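Local coordinates for protein Poly(A) ribonuclease pop2 (Schizosaccharomyces pombe, PDB 2P51) that removes the poly(A) tails of messenger RNAs as a metal-dependent 3'-exoribonuclease, releasing 5'-AMP, and serves as the catalytic component of the CCR4-NOT core complex, at residues D25-N30 with Q107-F112; V48-E53 with V162-F167. One frame throughout, in Å; residues are numbered along the deposited sequence.

From the N terminus, strand 23-26 comes first and leads through the turn at 27-30 into helix 31-41; strand 47-53 follows. The chain then passes helix 69-82 and strand 87-93 before strand 105-109 returns beside 23-26, and contact 1 closes a loop of 76 residues. Contact 2 closes a longer one, of 108 residues, when strand 163-166 settles beside 47-53. Because 48-53 lies within the first loop and 162-167 beyond it, the two loops cross. Both contacts belong to one mixed sheet, contact 1 at its outer edge and contact 2 near the centre of the chain, with strand 87-93 bridging 105-109 and 47-53; their centres are about 18 Å apart.

Contact 1 of 2, residues D25-N30 with Q107-F112; sequences DVWSTN and QFNFTF
Asp25 and Val26 pair in parallel with Gln107 and Phe108 at the edge of the mixed sheet of this DEDD nuclease fold, 23-26 being an outermost strand. Two backbone bonds hold the register, Val26 N to Gln107 O (2.7 Å) and Asn109 N to Val26 O (2.9 Å).

On one face the bonding is polar. Asp25 OD1 is gripped by two amides: Gln107 NE2 reaches its syn side at 2.8 Å. Asn109 ND2 comes to its anti side, 35° out of the carboxylate plane. Carboxamides suit these places because their N-H groups meet the acid and their oxygens can accept: Gln107 OE1 takes the backbone N-H of Gly239, and Asn109 OD1 accepts from Gln87 NE2. The Gln107 side chain comes within about 6 Å of that of the metal ligand Glu53, so this edge pair lies near the metal site.

Two CH-pi contacts add to the pairing. With CG1 anti to its backbone N (chi1 -166°), Val26 sets CG2 over the Phe108 ring, 4.1 Å from the centroid; the branched side chain fits beside the ring under helix 31-41. Beyond the strand, Asn109 CB sits over the six-membered ring of the broad Trp27 indole, which also makes a cation-pi contact with Lys136.

The turn that follows is fastened by Asn30, whose ND2 donates to Asp25 O, while its OD1 accepts from Trp27 N at 2.7 Å in a nearly straight bond of 176°.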
loop_
_atom_site.group_PDB
_atom_site.type_symbol
_atom_site.label_atom_id
_atom_site.label_comp_id
_atom_site.label_asym_id
_atom_site.label_seq_id
_atom_site.Cartn_x
_atom_site.Cartn_y
_atom_site.Cartn_z
ATOM N N ASP A 25 5.443 14.431 2.641
ATOM C CA ASP A 25 6.542 13.463 2.643
ATOM C C ASP A 25 7.103 13.246 4.036
ATOM O O ASP A 25 7.231 14.251 4.779
ATOM C CB ASP A 25 7.721 13.927 1.773
ATOM C CG ASP A 25 7.533 13.452 0.351
ATOM O OD1 ASP A 25 7.499 12.259 0.026
ATOM O OD2 ASP A 25 7.422 14.355 -0.510
ATOM N N VAL A 26 7.420 12.001 4.345
ATOM C CA VAL A 26 7.920 11.680 5.666
ATOM C C VAL A 26 9.277 11.003 5.488
ATOM O O VAL A 26 9.444 10.120 4.633
ATOM C CB VAL A 26 6.955 10.751 6.394
ATOM C CG1 VAL A 26 7.247 10.655 7.895
ATOM C CG2 VAL A 26 5.493 11.189 6.225
ATOM N N TRP A 27 10.217 11.474 6.333
ATOM C CA TRP A 27 11.599 11.019 6.394
ATOM C C TRP A 27 11.945 10.673 7.840
ATOM O O TRP A 27 11.062 10.813 8.693
ATOM C CB TRP A 27 12.570 12.119 5.926
ATOM C CG TRP A 27 12.249 12.528 4.500
ATOM C CD1 TRP A 27 11.476 13.581 4.093
ATOM C CD2 TRP A 27 12.699 11.869 3.314
ATOM N NE1 TRP A 27 11.436 13.605 2.713
ATOM C CE2 TRP A 27 12.168 12.576 2.216
ATOM C CE3 TRP A 27 13.507 10.756 3.049
ATOM C CZ2 TRP A 27 12.416 12.202 0.898
ATOM C CZ3 TRP A 27 13.751 10.379 1.731
ATOM C CH2 TRP A 27 13.203 11.108 0.674
ATOM N N SER A 28 13.157 10.217 8.112
ATOM C CA SER A 28 13.425 9.837 9.502
ATOM C C SER A 28 13.274 11.037 10.413
ATOM O O SER A 28 12.965 10.882 11.598
ATOM C CB SER A 28 14.838 9.244 9.583
ATOM O OG SER A 28 15.800 10.225 9.283
ATOM N N THR A 29 13.468 12.246 9.894
ATOM C CA THR A 29 13.506 13.476 10.691
ATOM C C THR A 29 12.127 13.982 11.138
ATOM O O THR A 29 12.037 14.741 12.094
ATOM C CB THR A 29 14.229 14.608 9.920
ATOM O OG1 THR A 29 13.678 14.679 8.594
ATOM C CG2 THR A 29 15.703 14.307 9.729
ATOM N N ASN A 30 11.059 13.542 10.444
ATOM C CA ASN A 30 9.738 14.018 10.843
ATOM C C ASN A 30 8.760 12.835 10.999
ATOM O O ASN A 30 7.548 13.068 11.092
ATOM C CB ASN A 30 9.223 15.075 9.866
ATOM C CG ASN A 30 9.017 14.498 8.480
ATOM O OD1 ASN A 30 9.579 13.460 8.122
ATOM N ND2 ASN A 30 8.190 15.181 7.684
ATOM N N GLN A 107 3.358 10.193 2.320
ATOM C CA GLN A 107 4.307 9.350 1.642
ATOM C C GLN A 107 5.507 9.132 2.566
ATOM O O GLN A 107 6.288 10.043 2.803
ATOM C CB GLN A 107 4.738 10.047 0.351
ATOM C CG GLN A 107 5.785 9.318 -0.470
ATOM C CD GLN A 107 5.720 9.854 -1.912
ATOM O OE1 GLN A 107 5.001 9.228 -2.712
ATOM N NE2 GLN A 107 6.453 10.914 -2.191
ATOM N N PHE A 108 5.669 7.901 3.058
ATOM C CA PHE A 108 6.751 7.519 3.945
ATOM C C PHE A 108 7.917 7.026 3.096
ATOM O O PHE A 108 7.706 6.100 2.290
ATOM C CB PHE A 108 6.287 6.389 4.873
ATOM C CG PHE A 108 5.215 6.872 5.837
ATOM C CD1 PHE A 108 5.577 7.313 7.104
ATOM C CD2 PHE A 108 3.890 6.907 5.483
ATOM C CE1 PHE A 108 4.598 7.776 7.974
ATOM C CE2 PHE A 108 2.912 7.384 6.357
ATOM C CZ PHE A 108 3.246 7.849 7.603
ATOM N N ASN A 109 9.083 7.631 3.247
ATOM C CA ASN A 109 10.247 7.297 2.419
ATOM C C ASN A 109 11.288 6.515 3.208
ATOM O O ASN A 109 11.745 7.046 4.246
ATOM C CB ASN A 109 10.836 8.626 1.902
ATOM C CG ASN A 109 9.816 9.352 1.014
ATOM O OD1 ASN A 109 9.434 8.842 -0.052
ATOM N ND2 ASN A 109 9.384 10.514 1.497
ATOM N N PHE A 110 11.621 5.303 2.787
ATOM C CA PHE A 110 12.416 4.393 3.612
ATOM C C PHE A 110 13.868 4.310 3.164
ATOM O O PHE A 110 14.235 4.556 2.008
ATOM C CB PHE A 110 11.791 2.987 3.573
ATOM C CG PHE A 110 10.477 3.022 4.345
ATOM C CD1 PHE A 110 10.460 2.850 5.722
ATOM C CD2 PHE A 110 9.275 3.274 3.712
ATOM C CE1 PHE A 110 9.273 2.880 6.440
ATOM C CE2 PHE A 110 8.073 3.282 4.395
ATOM C CZ PHE A 110 8.089 3.113 5.787
ATOM N N THR A 111 14.701 3.926 4.124
ATOM C CA THR A 111 16.156 3.836 3.898
ATOM C C THR A 111 16.481 2.849 2.778
ATOM O O THR A 111 15.906 1.759 2.660
ATOM C CB THR A 111 16.835 3.426 5.208
ATOM O OG1 THR A 111 18.251 3.593 5.042
ATOM C CG2 THR A 111 16.554 1.960 5.523
ATOM N N PHE A 112 17.431 3.199 1.907
ATOM C CA PHE A 112 17.787 2.324 0.775
ATOM C C PHE A 112 19.171 2.753 0.332
ATOM O O PHE A 112 19.512 3.955 0.476
ATOM C CB PHE A 112 16.735 2.499 -0.335
ATOM C CG PHE A 112 16.779 1.333 -1.290
ATOM C CD1 PHE A 112 16.067 0.174 -0.970
ATOM C CD2 PHE A 112 17.517 1.378 -2.477
ATOM C CE1 PHE A 112 16.107 -0.933 -1.821
ATOM C CE2 PHE A 112 17.546 0.270 -3.300
ATOM C CZ PHE A 112 16.854 -0.885 -2.972
#

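Contact 2 of 2, residues V48-E53 with V162-F167. With MG (magnesium ion), chain C; MG (magnesium ion), chain B.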
loop_
_atom_site.group_PDB
_atom_site.type_symbol
_atom_site.label_atom_id
_atom_site.label_comp_id
_atom_site.label_asym_id
_atom_site.label_seq_id
_atom_site.Cartn_x
_atom_site.Cartn_y
_atom_site.Cartn_z
ATOM N N VAL A 48 -8.365 4.012 5.247
ATOM C CA VAL A 48 -6.961 4.208 4.862
ATOM C C VAL A 48 -6.670 3.522 3.530
ATOM O O VAL A 48 -6.846 2.278 3.482
ATOM C CB VAL A 48 -6.050 3.597 5.920
ATOM C CG1 VAL A 48 -4.581 3.782 5.505
ATOM C CG2 VAL A 48 -6.284 4.187 7.320
ATOM N N SER A 49 -6.242 4.251 2.514
ATOM C CA SER A 49 -5.882 3.652 1.209
ATOM C C SER A 49 -4.373 3.559 1.127
ATOM O O SER A 49 -3.725 4.540 1.576
ATOM C CB SER A 49 -6.450 4.463 0.029
ATOM O OG SER A 49 -7.888 4.454 0.164
ATOM N N MET A 50 -3.856 2.447 0.578
ATOM C CA MET A 50 -2.415 2.207 0.711
ATOM C C MET A 50 -1.830 1.691 -0.589
ATOM O O MET A 50 -2.492 0.957 -1.348
ATOM C CB MET A 50 -2.168 1.203 1.858
ATOM C CG MET A 50 -0.749 0.773 2.117
ATOM S SD MET A 50 -0.228 -0.624 1.071
ATOM C CE MET A 50 -1.086 -1.960 1.942
ATOM N N ASP A 51 -0.563 2.102 -0.763
ATOM C CA ASP A 51 0.277 1.555 -1.823
ATOM C C ASP A 51 1.718 1.471 -1.323
ATOM O O ASP A 51 2.013 2.187 -0.323
ATOM C CB ASP A 51 0.258 2.408 -3.108
ATOM C CG ASP A 51 0.966 1.742 -4.283
ATOM O OD1 ASP A 51 0.905 0.489 -4.369
ATOM O OD2 ASP A 51 1.552 2.505 -5.075
ATOM N N THR A 52 2.576 0.686 -1.984
ATOM C CA THR A 52 3.985 0.729 -1.609
ATOM C C THR A 52 4.832 0.768 -2.889
ATOM O O THR A 52 4.376 0.378 -3.957
ATOM C CB THR A 52 4.492 -0.493 -0.802
ATOM O OG1 THR A 52 4.601 -1.627 -1.661
ATOM C CG2 THR A 52 3.537 -0.814 0.376
ATOM N N GLU A 53 6.055 1.287 -2.792
ATOM C CA GLU A 53 7.004 1.123 -3.877
ATOM C C GLU A 53 8.170 0.269 -3.317
ATOM O O GLU A 53 8.556 0.408 -2.140
ATOM C CB GLU A 53 7.532 2.445 -4.419
ATOM C CG GLU A 53 6.489 3.448 -4.887
ATOM C CD GLU A 53 5.571 2.940 -5.962
ATOM O OE1 GLU A 53 5.986 2.187 -6.850
ATOM O OE2 GLU A 53 4.357 3.310 -5.918
ATOM N N VAL A 162 -11.372 0.674 11.370
ATOM C CA VAL A 162 -10.597 1.244 10.270
ATOM C C VAL A 162 -10.677 0.311 9.084
ATOM O O VAL A 162 -10.505 -0.909 9.224
ATOM C CB VAL A 162 -9.098 1.433 10.703
ATOM C CG1 VAL A 162 -8.243 1.854 9.522
ATOM C CG2 VAL A 162 -9.028 2.457 11.846
ATOM N N THR A 163 -10.953 0.868 7.907
ATOM C CA THR A 163 -11.031 0.075 6.675
ATOM C C THR A 163 -9.769 0.326 5.836
ATOM O O THR A 163 -9.488 1.498 5.640
ATOM C CB THR A 163 -12.280 0.449 5.857
ATOM O OG1 THR A 163 -13.485 0.252 6.657
ATOM C CG2 THR A 163 -12.398 -0.446 4.626
ATOM N N TRP A 164 -9.098 -0.713 5.388
ATOM C CA TRP A 164 -7.951 -0.523 4.494
ATOM C C TRP A 164 -8.345 -0.800 3.049
ATOM O O TRP A 164 -9.048 -1.789 2.766
ATOM C CB TRP A 164 -6.799 -1.466 4.881
ATOM C CG TRP A 164 -6.081 -0.976 6.112
ATOM C CD1 TRP A 164 -6.561 -0.991 7.401
ATOM C CD2 TRP A 164 -4.767 -0.393 6.159
ATOM N NE1 TRP A 164 -5.601 -0.444 8.244
ATOM C CE2 TRP A 164 -4.490 -0.069 7.512
ATOM C CE3 TRP A 164 -3.773 -0.101 5.183
ATOM C CZ2 TRP A 164 -3.280 0.522 7.922
ATOM C CZ3 TRP A 164 -2.596 0.480 5.616
ATOM C CH2 TRP A 164 -2.336 0.797 6.962
ATOM N N ILE A 165 -7.936 0.072 2.144
ATOM C CA ILE A 165 -8.243 -0.012 0.709
ATOM C C ILE A 165 -6.954 -0.166 -0.056
ATOM O O ILE A 165 -6.013 0.588 0.184
ATOM C CB ILE A 165 -8.975 1.249 0.233
ATOM C CG1 ILE A 165 -10.156 1.606 1.103
ATOM C CG2 ILE A 165 -9.362 1.088 -1.257
ATOM C CD1 ILE A 165 -11.203 0.493 1.173
ATOM N N THR A 166 -6.906 -1.157 -0.972
ATOM C CA THR A 166 -5.654 -1.453 -1.681
ATOM C C THR A 166 -5.992 -1.756 -3.124
ATOM O O THR A 166 -7.164 -1.765 -3.509
ATOM C CB THR A 166 -4.930 -2.652 -1.030
ATOM O OG1 THR A 166 -5.824 -3.779 -1.112
ATOM C CG2 THR A 166 -4.592 -2.373 0.458
ATOM N N PHE A 167 -4.933 -2.002 -3.920
ATOM C CA PHE A 167 -5.161 -2.400 -5.317
ATOM C C PHE A 167 -4.096 -3.440 -5.667
ATOM O O PHE A 167 -2.880 -3.104 -5.633
ATOM C CB PHE A 167 -5.089 -1.178 -6.245
ATOM C CG PHE A 167 -5.336 -1.537 -7.710
ATOM C CD1 PHE A 167 -6.617 -1.462 -8.222
ATOM C CD2 PHE A 167 -4.268 -1.919 -8.548
ATOM C CE1 PHE A 167 -6.907 -1.787 -9.547
ATOM C CE2 PHE A 167 -4.543 -2.309 -9.846
ATOM C CZ PHE A 167 -5.844 -2.238 -10.325
HETATM MG MG MG C . 2.659 2.498 -6.838
HETATM MG MG MG B . 0.454 -1.233 -5.384
HETATM O O HOH W 1 -2.372 -1.694 -2.544
HETATM O O HOH W 2 2.406 -1.896 -5.510
HETATM O O HOH W 3 3.359 0.531 -6.427
HETATM O O HOH W 4 -1.569 -0.841 -5.443
HETATM O O HOH W 5 -0.151 -2.990 -6.427
HETATM O O HOH W 6 0.769 -0.260 -7.109
#
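Val48 CG1 lies over the indole face of Trp164, a CH-pi contact 3.9 Å from the centroid of the six-membered ring. Met50 approaches the same ring at its edge, CB 3.9 Å from Trp164 CZ3, and its bent chain brings CE beside Thr166 CG2. An alanine in place of Trp164 would probably leave Val48 CG1 without the ring face beneath it and Met50 without the ring edge it touches, opening a gap, and Leu156 O without its indole N-H. On the opposite face of the sheet from Val48 and Trp164, Ser49 sets OG 3.4 Å from Ile165 CB, a small side chain consistent with the close approach of the backbones here.

Behind these side chains, three backbone bonds join the parallel strands: Val48 N to Thr163 O, Ile165 N to Val48 O and Met50 N to Ile165 O. Past Met50 the strands part, and water 1 bridges Met50 O and Phe167 N.

Here strand 47-53 delivers two of the four acidic metal ligands, Asp51 and Glu53; with Asp172 and Asp241 they make up the DEDD set. Asp51, with CG anti to its backbone N (chi1 -172°), splits its carboxylate between two magnesium ions, OD1 binding one at 2.0 Å and OD2 the other at 2.1 Å. Glu53 OE2 joins the second ion, as does Asp241; Asp172 completes the first, and Phe167 O steadies two of its waters, 4 and 5.

In the sheet, strand 47-53 lies between 87-93 and 163-166. Helix 238-257 covers the Ser49 and Ile165 face, while helix 170-181 packs against Met50 and Thr166.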